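Local coordinates for protein glycosyl transferase family 8 (Streptococcus pneumoniae, PDB 5GVV) that transfers galactose from UDP-galactose to the terminal glucose of the already glycosylated serine-rich repeat protein PsrP, the third step in building its O-glycans, at residues N282-S286 with I306-T310; L336-I341 with F361-K367; C288-I292 with F372-C376; D64-I68 with L317-R321; Q298-V302 with I401-M405. All coordinates share one frame. Residue numbers count along the deposited sequence, not the author numbering.

Contact 1. Residues N282-S286 with I306-T310; sequences NLTNS and IVAYT
Two backbone hydrogen bonds, both made by Val307, set the register of two parallel strands: Val307 N donates to Asn282 O at 2.9 Å, and Thr284 N donates to Val307 O at 2.9 Å. Val307 thus straddles Leu283, the classic parallel pattern, with extended backbones and CA atoms of Leu283 and Val307 4.7 Å apart and those of Asn282 and Ile306 5.1 Å apart. CA-H...O contacts reinforce it, as from Leu283 CA to Val307 O at 3.4 Å. Beyond Thr284 a water takes over, donating to Thr284 O at 2.8 Å and accepting from Asn285 ND2 at 2.4 Å and Tyr309 N at 2.5 Å. Thr284 OG1 also donates to Ser286 O (2.7 Å), folding its own loop. On one face, Leu283 (chi1 t, chi2 p) carries its CD1 to 4.1 Å from Val307 CG1 and over the ring of Tyr309 (chi1 m), a CH-pi contact 4.0 Å from the centroid; the two aliphatic residues are buried, and the tyrosine closes the more open end. Asn282 and Ile306 share the other face, Asn282 CB lying 4.0 Å from Ile306 CD1, while Asn282 ND2 bonds to Leu347 O and Asn350 OD1. The strands open and close the beta-alpha-beta unit 278-307: helix 333-342 covers the Leu283-Val307 face, and Val289 and Ile292 meet the Asn282-Ile306 face.

Contact 2. Residues L336-I341 with F361-K367; sequences LEQIVI and FVLKYKK
Two neighbouring helices of a Rossmann-like alpha/beta domain pack side by side here, 333-342 and the C-terminal end of 356-364, running in much the same direction. The register repeats every four residues, about one helical turn: CA atoms of Glu337 and Phe361 lie 6.5 Å apart, those of Ile341 and Tyr365 6.4 Å. The second helix stops in a Schellman motif, with Lys366 at positive phi (54/48), Lys367 N bonded to Val362 O at 2.9 Å and Lys366 N to Leu363 O at 3.1 Å. Phe361 (chi1 m) fills the upstream part of the groove, one face of its ring against Glu337 CB, 3.9 Å from the centroid, and its CD2 3.7 Å from Leu336 CD1; Val340 CG1 touches Phe361 CB at 4.0 Å. One turn on, Ile341 (m, t) lays CG1 3.5 Å from the centroid of the Tyr365 ring, almost along its normal. An amphipathic tyrosine fits this partly exposed edge: its face takes the isoleucine while its OH donates to Glu337 OE2 at 2.6 Å, Glu337 being stretched out by chi1 and chi2 both t. Inward, Leu336 and Ile339 rest on strand 302-307; Gln338 packs on Phe215 of the second subunit. Lys367 crosses beside Val340, and its flexible chain delivers an ammonium to the end of the first helix, where NZ donates to Ile341 O at 3.1 Å and also to Ser343 O.

Contact 3. Residues C288-I292 with F372-C376; sequences CVEKI and FDNTC
Glu290 lays its aliphatic part beside the Phe372 ring, with Glu290 CG 3.4 Å from Phe372 CD2 and Glu290 CB 3.7 Å from Thr375 CG2; Lys291 CB lies 3.9 Å from Phe372 CE2. A glutamate suits the place because its methylenes pack against the ring while its carboxylate meets polar partners: chi1 t and chi2 p bring OE2 to Lys291 NZ in a 2.8 Å salt bridge, and OE1 accepts from His351 NE2 and, weakly, from Asn374 ND2 at 3.4 Å. Residues 289-292 form a type II turn, Ile292 N to Val289 O 3.3 Å, with Lys291 at positive phi (62/20) in the N-cap position, right before helix 292-298. Across from it, Thr375 N returns to Phe372 O (3.0 Å), and Thr375 OG1 (chi1 p) accepts from Phe372 N at 2.9 Å while bonding to Asp348 O. CA atoms of Glu290 and Thr375 stand 7.5 Å apart. The contact bridges loops at the carboxyl ends of strands 278-283 and 369-372, with strand 345-348 between them in the Rossmann-like parallel sheet.

Contact 4. Residues D64-I68 with L317-R321; sequences DCKLI and LALTR
This is the seam between the GT-A catalytic domain and the C-terminal alpha/beta domain: edge strand 61-66 and its exit loop meet the 3-10 segment 318-321. No direct hydrogen bond crosses; a water donates to Asp64 O at 2.7 Å and to Arg321 O at 2.8 Å. Ile68 (m, t), reached through an inverse gamma turn centred on Leu67, supplies the apolar contact: its CB lies 4.0 Å from Ala318 CB and its CG2 4.1 Å from Leu317 CB, alanine's small side chain allowing close approach. Lys66 packs by its methylenes, CG 4.0 Å from Arg321 CB and CE 3.4 Å from Thr320 OG1, while NZ forms a 2.8 Å salt bridge to Asp64 OD2. Thr320 (chi1 p) donates from OG1 to Leu317 O at 3.0 Å. Arg321 leads away to a salt bridge with Asp293, its NH1 donating to Ala318 O at 2.9 Å. Phe238 of the second subunit touches Leu317 and Thr320. Helix 292-298 backs Leu319, Phe48 of helix 45-57 flanks Asp64 and Lys66, and strand 34-40 pairs with strand 61-66 through Cys65.

Contact 5. Residues Q298-V302 with I401-M405; sequences QLPEV and IRSYM
Leu299, Val302, Ile401 and Met405, modelled as selenomethionine, form the apolar centre. Met405 CE reaches Val302 CG2 at 3.3 Å and Glu301 CG at 3.5 Å, its extended side chain (m, t, t) spanning the gap; Ile401 (m, t) puts CD1 3.8 Å from Leu299 CD1 and CG2 3.9 Å from Val302 CG2. With CA atoms of Val302 and Ile401 8.7 Å apart, side chains bridge the backbones, one of them reaching a carbonyl, Gln298 O. Both backbones are turned: a type I turn from Leu299 to Val302 (Val302 N to Leu299 O 3.0 Å) follows one helix, and another from Arg402 to Met405 (Met405 N to Arg402 O 3.2 Å) ends the other segment. Arg402 roofs the apolar group, the face of its guanidinium over Leu299 CD2, which is 3.7 Å from CZ; arginine suits a rim because that flat face can lie on an apolar group while the N-H groups at its edge bond to acceptors. There NE makes a 3.0 Å salt bridge to Glu301 OE2, and NH2 gives weak bonds to Glu301 OE2 (3.0 Å) and Gln298 O (3.2 Å). Gln298 and Leu299 meet Val398 of helix 395-402, while Ile401 rests on strands 278-283 and 369-372 and Val302 on Cys280.

Contacts 1, 2, 3 and 5 all belong to the C-terminal parallel-sheet domain, whereas contact 4 joins it to the catalytic domain. Contact 1 is the buried backbone pairing. Contact 2 lies on one side of its strands, where Leu336 and Ile339 meet Val307; helix 292-298, which links contacts 3 and 5, lies on the other, Ile292 touching Ile306. Contact 3 is also largely buried but works through side chains in loops, while contacts 2 and 5 pair apolar interiors with charged or hydroxyl-bearing rims nearer the surface. Contact 4, closest to the chain's centre, relies on packing and one water; it touches contact 3 through Leu319 and Ile292.

Contact 1. Residues N282-S286 with I306-T310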
# COMPACT_ATOMS: atom_id res chain seq x y z
N ASN A 282 15.18 25.23 11.91
CA ASN A 282 16.63 25.36 11.98
C ASN A 282 17.25 24.77 10.73
O ASN A 282 16.74 23.79 10.18
CB ASN A 282 17.18 24.66 13.22
CG ASN A 282 18.70 24.55 13.20
OD1 ASN A 282 19.26 23.50 12.90
ND2 ASN A 282 19.38 25.66 13.50
N LEU A 283 18.35 25.37 10.28
CA LEU A 283 19.11 24.86 9.15
C LEU A 283 20.46 24.41 9.68
O LEU A 283 21.21 25.20 10.25
CB LEU A 283 19.30 25.96 8.10
CG LEU A 283 20.29 25.72 6.96
CD1 LEU A 283 19.73 24.77 5.93
CD2 LEU A 283 20.68 27.05 6.31
N THR A 284 20.77 23.13 9.50
CA THR A 284 22.04 22.59 9.98
C THR A 284 22.80 21.93 8.83
O THR A 284 22.20 21.49 7.85
CB THR A 284 21.82 21.54 11.08
OG1 THR A 284 23.08 21.01 11.52
CG2 THR A 284 20.96 20.39 10.57
N ASN A 285 24.12 21.86 8.95
CA ASN A 285 24.89 21.00 8.06
C ASN A 285 25.54 19.89 8.86
O ASN A 285 26.14 18.96 8.31
CB ASN A 285 25.94 21.81 7.28
CG ASN A 285 26.36 21.13 5.99
OD1 ASN A 285 27.48 20.63 5.87
ND2 ASN A 285 25.44 21.08 5.03
N SER A 286 25.39 19.98 10.18
CA SER A 286 26.00 19.03 11.10
C SER A 286 24.97 18.11 11.75
O SER A 286 23.77 18.38 11.70
CB SER A 286 26.78 19.78 12.19
OG SER A 286 25.92 20.64 12.92
N ILE A 306 13.65 20.70 10.71
CA ILE A 306 15.11 20.68 10.66
C ILE A 306 15.55 20.42 9.23
O ILE A 306 15.27 19.36 8.66
CB ILE A 306 15.70 19.60 11.59
CG1 ILE A 306 15.11 19.73 13.00
CG2 ILE A 306 17.23 19.73 11.65
CD1 ILE A 306 15.30 21.12 13.62
N VAL A 307 16.22 21.41 8.64
CA VAL A 307 16.57 21.37 7.22
C VAL A 307 18.08 21.21 7.06
O VAL A 307 18.85 21.73 7.87
CB VAL A 307 16.10 22.67 6.53
CG1 VAL A 307 16.33 22.61 5.03
CG2 VAL A 307 14.63 22.91 6.82
N ALA A 308 18.50 20.47 6.04
CA ALA A 308 19.91 20.38 5.68
C ALA A 308 20.01 20.38 4.17
O ALA A 308 19.04 20.07 3.49
CB ALA A 308 20.54 19.12 6.26
N TYR A 309 21.18 20.74 3.65
CA TYR A 309 21.40 20.79 2.21
C TYR A 309 22.08 19.51 1.74
O TYR A 309 22.49 19.40 0.58
CB TYR A 309 22.27 22.00 1.84
CG TYR A 309 21.62 23.36 2.02
CD1 TYR A 309 20.24 23.49 2.13
CD2 TYR A 309 22.40 24.51 2.08
CE1 TYR A 309 19.65 24.74 2.30
CE2 TYR A 309 21.81 25.76 2.24
CZ TYR A 309 20.44 25.87 2.35
OH TYR A 309 19.87 27.11 2.51
N THR A 310 22.21 18.54 2.63
CA THR A 310 22.99 17.35 2.35
C THR A 310 22.41 16.15 3.08
O THR A 310 21.37 16.27 3.74
CB THR A 310 24.46 17.55 2.80
OG1 THR A 310 25.21 16.35 2.61
CG2 THR A 310 24.51 17.94 4.26
O HOH W 1 23.08 21.48 5.17

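Contact 2. Residues L336-I341 with F361-K367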
# COMPACT_ATOMS: atom_id res chain seq x y z
N LEU A 336 14.35 25.95 1.71
CA LEU A 336 14.53 26.45 3.07
C LEU A 336 13.87 27.83 3.22
O LEU A 336 13.23 28.10 4.24
CB LEU A 336 16.03 26.53 3.41
CG LEU A 336 16.54 26.93 4.80
CD1 LEU A 336 17.00 28.38 4.84
CD2 LEU A 336 15.53 26.65 5.91
N GLU A 337 14.00 28.68 2.21
CA GLU A 337 13.40 30.01 2.28
C GLU A 337 11.88 29.94 2.48
O GLU A 337 11.33 30.72 3.26
CB GLU A 337 13.73 30.84 1.02
CG GLU A 337 13.02 32.20 0.99
CD GLU A 337 13.50 33.10 -0.14
OE1 GLU A 337 13.81 32.60 -1.24
OE2 GLU A 337 13.54 34.33 0.08
N GLN A 338 11.22 29.01 1.79
CA GLN A 338 9.77 28.89 1.90
C GLN A 338 9.36 28.38 3.28
O GLN A 338 8.31 28.77 3.80
CB GLN A 338 9.21 27.97 0.81
CG GLN A 338 9.38 28.52 -0.61
CD GLN A 338 8.86 29.94 -0.75
OE1 GLN A 338 7.72 30.23 -0.40
NE2 GLN A 338 9.71 30.84 -1.25
N ILE A 339 10.18 27.51 3.86
CA ILE A 339 9.92 27.01 5.21
C ILE A 339 10.09 28.14 6.24
O ILE A 339 9.30 28.24 7.18
CB ILE A 339 10.84 25.81 5.56
CG1 ILE A 339 10.55 24.65 4.62
CG2 ILE A 339 10.64 25.37 7.02
CD1 ILE A 339 11.49 23.45 4.77
N VAL A 340 11.10 28.98 6.05
CA VAL A 340 11.32 30.11 6.96
C VAL A 340 10.13 31.07 6.94
O VAL A 340 9.62 31.45 8.00
CB VAL A 340 12.62 30.87 6.62
CG1 VAL A 340 12.77 32.09 7.51
CG2 VAL A 340 13.83 29.95 6.80
N ILE A 341 9.67 31.44 5.75
CA ILE A 341 8.48 32.29 5.61
C ILE A 341 7.29 31.71 6.36
O ILE A 341 6.49 32.44 6.96
CB ILE A 341 8.11 32.46 4.12
CG1 ILE A 341 9.21 33.20 3.36
CG2 ILE A 341 6.78 33.19 3.96
CD1 ILE A 341 8.96 33.30 1.86
N PHE A 361 17.18 35.49 5.45
CA PHE A 361 15.77 35.16 5.36
C PHE A 361 15.07 35.54 6.67
O PHE A 361 13.97 36.10 6.65
CB PHE A 361 15.57 33.66 5.08
CG PHE A 361 16.17 33.20 3.78
CD1 PHE A 361 16.38 34.09 2.73
CD2 PHE A 361 16.53 31.87 3.61
CE1 PHE A 361 16.93 33.65 1.54
CE2 PHE A 361 17.08 31.43 2.42
CZ PHE A 361 17.28 32.32 1.38
N VAL A 362 15.72 35.26 7.79
CA VAL A 362 15.17 35.59 9.11
C VAL A 362 14.89 37.09 9.26
O VAL A 362 13.80 37.48 9.68
CB VAL A 362 16.10 35.11 10.25
CG1 VAL A 362 15.74 35.79 11.56
CG2 VAL A 362 16.02 33.60 10.40
N LEU A 363 15.87 37.92 8.90
CA LEU A 363 15.71 39.37 8.94
C LEU A 363 14.64 39.87 7.98
O LEU A 363 13.76 40.66 8.34
CB LEU A 363 17.04 40.04 8.61
CG LEU A 363 17.98 40.32 9.77
CD1 LEU A 363 19.34 40.79 9.27
CD2 LEU A 363 17.36 41.34 10.70
N LYS A 364 14.74 39.40 6.74
CA LYS A 364 13.86 39.82 5.65
C LYS A 364 12.39 39.58 5.96
O LYS A 364 11.54 40.42 5.66
CB LYS A 364 14.28 39.08 4.38
CG LYS A 364 13.48 39.38 3.13
CD LYS A 364 14.23 38.87 1.90
CE LYS A 364 13.30 38.57 0.74
NZ LYS A 364 12.59 39.78 0.24
N TYR A 365 12.09 38.45 6.59
CA TYR A 365 10.70 38.11 6.89
C TYR A 365 10.32 38.39 8.35
O TYR A 365 9.28 37.94 8.85
CB TYR A 365 10.42 36.66 6.47
CG TYR A 365 10.71 36.42 4.99
CD1 TYR A 365 9.91 36.98 4.01
CD2 TYR A 365 11.78 35.63 4.59
CE1 TYR A 365 10.17 36.78 2.66
CE2 TYR A 365 12.05 35.41 3.25
CZ TYR A 365 11.24 35.99 2.29
OH TYR A 365 11.51 35.78 0.95
N LYS A 366 11.17 39.17 9.03
CA LYS A 366 10.93 39.63 10.40
C LYS A 366 10.63 38.51 11.39
O LYS A 366 9.67 38.61 12.16
CB LYS A 366 9.78 40.65 10.44
CG LYS A 366 10.20 42.10 10.21
CD LYS A 366 10.09 42.46 8.74
CE LYS A 366 8.70 42.14 8.21
NZ LYS A 366 8.63 42.17 6.72
N LYS A 367 11.45 37.47 11.38
CA LYS A 367 11.24 36.34 12.28
C LYS A 367 12.11 36.49 13.53
O LYS A 367 13.28 36.85 13.43
CB LYS A 367 11.56 35.03 11.57
CG LYS A 367 10.78 34.81 10.26
CD LYS A 367 9.29 34.62 10.51
CE LYS A 367 8.53 34.42 9.20
NZ LYS A 367 7.09 34.11 9.45

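Contact 3. Residues C288-I292 with F372-C376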
# COMPACT_ATOMS: atom_id res chain seq x y z
N CYS A 288 24.79 17.44 15.00
CA CYS A 288 24.37 17.91 16.32
C CYS A 288 23.59 19.21 16.29
O CYS A 288 24.14 20.30 16.10
CB CYS A 288 25.54 18.03 17.29
SG CYS A 288 24.99 18.24 19.01
N VAL A 289 22.28 19.08 16.45
CA VAL A 289 21.39 20.20 16.71
C VAL A 289 21.19 20.18 18.22
O VAL A 289 20.68 19.20 18.76
CB VAL A 289 20.06 20.03 15.96
CG1 VAL A 289 19.15 21.22 16.18
CG2 VAL A 289 20.32 19.85 14.47
N GLU A 290 21.63 21.24 18.90
CA GLU A 290 21.69 21.26 20.36
C GLU A 290 20.35 21.02 21.04
O GLU A 290 19.41 21.78 20.86
CB GLU A 290 22.30 22.57 20.86
CG GLU A 290 22.48 22.64 22.38
CD GLU A 290 23.60 21.74 22.87
OE1 GLU A 290 24.61 21.60 22.15
OE2 GLU A 290 23.46 21.16 23.97
N LYS A 291 20.29 19.93 21.82
CA LYS A 291 19.13 19.61 22.64
C LYS A 291 17.83 19.36 21.86
O LYS A 291 16.75 19.42 22.45
CB LYS A 291 18.90 20.70 23.69
CG LYS A 291 19.99 20.77 24.74
CD LYS A 291 20.05 19.50 25.55
CE LYS A 291 21.07 19.61 26.69
NZ LYS A 291 22.45 19.85 26.19
N ILE A 292 17.93 19.07 20.56
CA ILE A 292 16.72 18.90 19.74
C ILE A 292 15.80 17.76 20.20
O ILE A 292 14.57 17.90 20.17
CB ILE A 292 17.06 18.77 18.22
CG1 ILE A 292 15.78 18.80 17.38
CG2 ILE A 292 17.85 17.50 17.93
CD1 ILE A 292 14.94 20.04 17.60
N PHE A 372 21.17 28.94 21.92
CA PHE A 372 21.83 28.51 23.15
C PHE A 372 23.15 29.25 23.29
O PHE A 372 23.67 29.77 22.30
CB PHE A 372 22.09 27.00 23.15
CG PHE A 372 20.90 26.17 23.52
CD1 PHE A 372 20.37 26.23 24.81
CD2 PHE A 372 20.32 25.31 22.61
CE1 PHE A 372 19.27 25.46 25.16
CE2 PHE A 372 19.22 24.53 22.95
CZ PHE A 372 18.70 24.61 24.24
N ASP A 373 23.68 29.30 24.51
CA ASP A 373 24.95 29.97 24.79
C ASP A 373 26.07 29.47 23.89
O ASP A 373 26.95 30.24 23.49
CB ASP A 373 25.34 29.77 26.27
CG ASP A 373 25.21 28.33 26.72
OD1 ASP A 373 25.07 27.44 25.86
OD2 ASP A 373 25.26 28.08 27.95
N ASN A 374 26.02 28.18 23.55
CA ASN A 374 27.06 27.55 22.75
C ASN A 374 26.70 27.36 21.27
O ASN A 374 27.41 26.67 20.54
CB ASN A 374 27.45 26.20 23.36
CG ASN A 374 26.30 25.22 23.36
OD1 ASN A 374 25.15 25.60 23.17
ND2 ASN A 374 26.61 23.94 23.60
N THR A 375 25.60 27.96 20.82
CA THR A 375 25.21 27.85 19.42
C THR A 375 25.01 29.20 18.74
O THR A 375 24.78 29.27 17.53
CB THR A 375 23.93 26.99 19.22
OG1 THR A 375 22.83 27.62 19.89
CG2 THR A 375 24.13 25.58 19.76
N CYS A 376 25.08 30.28 19.51
CA CYS A 376 24.95 31.61 18.92
C CYS A 376 26.18 31.90 18.05
O CYS A 376 27.29 31.47 18.38
CB CYS A 376 24.77 32.68 20.00
SG CYS A 376 25.91 32.56 21.37

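Contact 4. Residues D64-I68 with L317-R321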
# COMPACT_ATOMS: atom_id res chain seq x y z
N ASP A 64 5.79 4.39 17.61
CA ASP A 64 6.72 4.31 16.49
C ASP A 64 8.10 3.94 17.02
O ASP A 64 8.77 4.76 17.64
CB ASP A 64 6.77 5.64 15.74
CG ASP A 64 7.64 5.60 14.49
OD1 ASP A 64 8.22 4.53 14.18
OD2 ASP A 64 7.73 6.63 13.79
N CYS A 65 8.51 2.70 16.77
CA CYS A 65 9.82 2.26 17.23
C CYS A 65 10.81 2.28 16.07
O CYS A 65 10.88 1.34 15.28
CB CYS A 65 9.72 0.86 17.85
SG CYS A 65 8.58 0.82 19.25
N LYS A 66 11.56 3.37 15.98
CA LYS A 66 12.47 3.57 14.85
C LYS A 66 13.82 2.89 15.07
O LYS A 66 14.59 3.26 15.96
CB LYS A 66 12.66 5.07 14.58
CG LYS A 66 11.52 5.68 13.75
CD LYS A 66 11.45 5.04 12.37
CE LYS A 66 10.55 5.80 11.40
NZ LYS A 66 9.10 5.54 11.64
N LEU A 67 14.09 1.88 14.25
CA LEU A 67 15.37 1.19 14.29
C LEU A 67 16.40 1.93 13.44
O LEU A 67 16.89 1.41 12.44
CB LEU A 67 15.24 -0.27 13.84
CG LEU A 67 14.45 -1.20 14.75
CD1 LEU A 67 12.98 -1.04 14.49
CD2 LEU A 67 14.84 -2.65 14.55
N ILE A 68 16.71 3.16 13.85
CA ILE A 68 17.67 3.98 13.14
C ILE A 68 18.89 4.19 14.01
O ILE A 68 18.79 4.72 15.12
CB ILE A 68 17.05 5.35 12.77
CG1 ILE A 68 15.78 5.14 11.93
CG2 ILE A 68 18.07 6.21 12.03
CD1 ILE A 68 15.01 6.42 11.63
N LEU A 317 18.06 11.62 11.55
CA LEU A 317 17.05 10.80 10.89
C LEU A 317 16.17 10.11 11.93
O LEU A 317 14.97 9.94 11.72
CB LEU A 317 17.68 9.77 9.95
CG LEU A 317 18.44 10.34 8.75
CD1 LEU A 317 18.99 9.21 7.88
CD2 LEU A 317 17.55 11.25 7.93
N ALA A 318 16.77 9.74 13.06
CA ALA A 318 16.02 9.07 14.13
C ALA A 318 14.97 9.98 14.76
O ALA A 318 14.11 9.52 15.50
CB ALA A 318 16.98 8.55 15.20
N LEU A 319 15.04 11.28 14.47
CA LEU A 319 14.06 12.23 14.98
C LEU A 319 12.65 11.97 14.42
O LEU A 319 11.68 12.54 14.90
CB LEU A 319 14.48 13.67 14.69
CG LEU A 319 15.77 14.19 15.35
CD1 LEU A 319 16.11 15.59 14.87
CD2 LEU A 319 15.65 14.15 16.87
N THR A 320 12.56 11.11 13.41
CA THR A 320 11.27 10.70 12.85
C THR A 320 10.39 9.92 13.83
O THR A 320 9.20 9.71 13.58
CB THR A 320 11.44 9.84 11.57
OG1 THR A 320 12.27 8.70 11.86
CG2 THR A 320 12.07 10.65 10.46
N ARG A 321 10.96 9.50 14.95
CA ARG A 321 10.19 8.79 15.97
C ARG A 321 9.26 9.76 16.70
O ARG A 321 8.30 9.32 17.36
CB ARG A 321 11.12 8.10 16.97
CG ARG A 321 11.85 9.03 17.93
CD ARG A 321 13.00 8.31 18.62
NE ARG A 321 13.64 9.13 19.66
CZ ARG A 321 14.56 10.05 19.42
NH1 ARG A 321 14.95 10.31 18.17
NH2 ARG A 321 15.10 10.73 20.43
O HOH W 2 8.15 7.02 18.97

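Contact 5. Residues Q298-V302 with I401-M405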
# COMPACT_ATOMS: atom_id res chain seq x y z
N GLN A 298 9.74 17.69 25.06
CA GLN A 298 9.09 18.64 25.97
C GLN A 298 8.01 19.49 25.31
O GLN A 298 7.13 20.02 26.00
CB GLN A 298 10.15 19.57 26.58
CG GLN A 298 11.14 18.86 27.49
CD GLN A 298 10.47 18.29 28.72
OE1 GLN A 298 9.81 19.01 29.46
NE2 GLN A 298 10.64 16.99 28.95
N LEU A 299 8.07 19.64 23.99
CA LEU A 299 7.17 20.54 23.29
C LEU A 299 6.39 19.85 22.16
O LEU A 299 6.58 20.17 20.98
CB LEU A 299 7.95 21.74 22.73
CG LEU A 299 8.57 22.69 23.77
CD1 LEU A 299 9.86 23.33 23.26
CD2 LEU A 299 7.57 23.77 24.16
N PRO A 300 5.48 18.92 22.52
CA PRO A 300 4.71 18.19 21.50
C PRO A 300 3.82 19.11 20.67
O PRO A 300 3.38 18.73 19.59
CB PRO A 300 3.84 17.25 22.34
CG PRO A 300 3.73 17.92 23.68
CD PRO A 300 5.07 18.56 23.89
N GLU A 301 3.56 20.30 21.19
CA GLU A 301 2.68 21.25 20.51
C GLU A 301 3.45 22.22 19.62
O GLU A 301 2.87 23.13 19.03
CB GLU A 301 1.84 22.02 21.53
CG GLU A 301 2.62 23.09 22.29
CD GLU A 301 3.26 22.59 23.57
OE1 GLU A 301 3.90 21.51 23.55
OE2 GLU A 301 3.14 23.28 24.60
N VAL A 302 4.77 22.02 19.52
CA VAL A 302 5.59 22.75 18.57
C VAL A 302 5.99 21.81 17.44
O VAL A 302 6.41 20.68 17.69
CB VAL A 302 6.86 23.31 19.22
CG1 VAL A 302 7.72 24.01 18.20
CG2 VAL A 302 6.51 24.26 20.34
N ILE A 401 10.39 29.31 24.27
CA ILE A 401 9.61 28.94 23.09
C ILE A 401 8.10 29.08 23.34
O ILE A 401 7.38 29.62 22.50
CB ILE A 401 9.96 27.52 22.60
CG1 ILE A 401 11.39 27.50 22.04
CG2 ILE A 401 8.98 27.05 21.55
CD1 ILE A 401 11.96 26.12 21.78
N ARG A 402 7.64 28.62 24.50
CA ARG A 402 6.22 28.74 24.86
C ARG A 402 5.73 30.18 24.99
O ARG A 402 4.53 30.44 24.87
CB ARG A 402 5.92 27.95 26.14
CG ARG A 402 5.59 26.49 25.87
CD ARG A 402 5.32 25.69 27.14
NE ARG A 402 4.78 24.37 26.82
CZ ARG A 402 5.37 23.22 27.13
NH1 ARG A 402 6.53 23.22 27.77
NH2 ARG A 402 4.80 22.07 26.80
N SER A 403 6.65 31.11 25.22
CA SER A 403 6.27 32.52 25.34
C SER A 403 5.84 33.09 23.99
O SER A 403 5.15 34.12 23.93
CB SER A 403 7.43 33.35 25.92
OG SER A 403 8.39 33.67 24.93
N TYR A 404 6.23 32.43 22.91
CA TYR A 404 5.86 32.88 21.56
C TYR A 404 4.48 32.38 21.14
O TYR A 404 3.94 32.83 20.12
CB TYR A 404 6.93 32.45 20.55
CG TYR A 404 8.20 33.25 20.70
CD1 TYR A 404 9.21 32.82 21.55
CD2 TYR A 404 8.39 34.43 20.00
CE1 TYR A 404 10.37 33.55 21.70
CE2 TYR A 404 9.55 35.17 20.14
CZ TYR A 404 10.53 34.72 20.98
OH TYR A 404 11.69 35.45 21.13
N MSE A 405 3.89 31.56 21.94
CA MSE A 405 2.61 31.11 21.59
C MSE A 405 1.44 31.86 22.05
O MSE A 405 1.35 32.24 23.21
CB MSE A 405 2.37 29.77 22.28
CG MSE A 405 3.49 28.81 22.05
SE MSE A 405 3.07 27.10 22.95
CE MSE A 405 4.48 26.03 22.22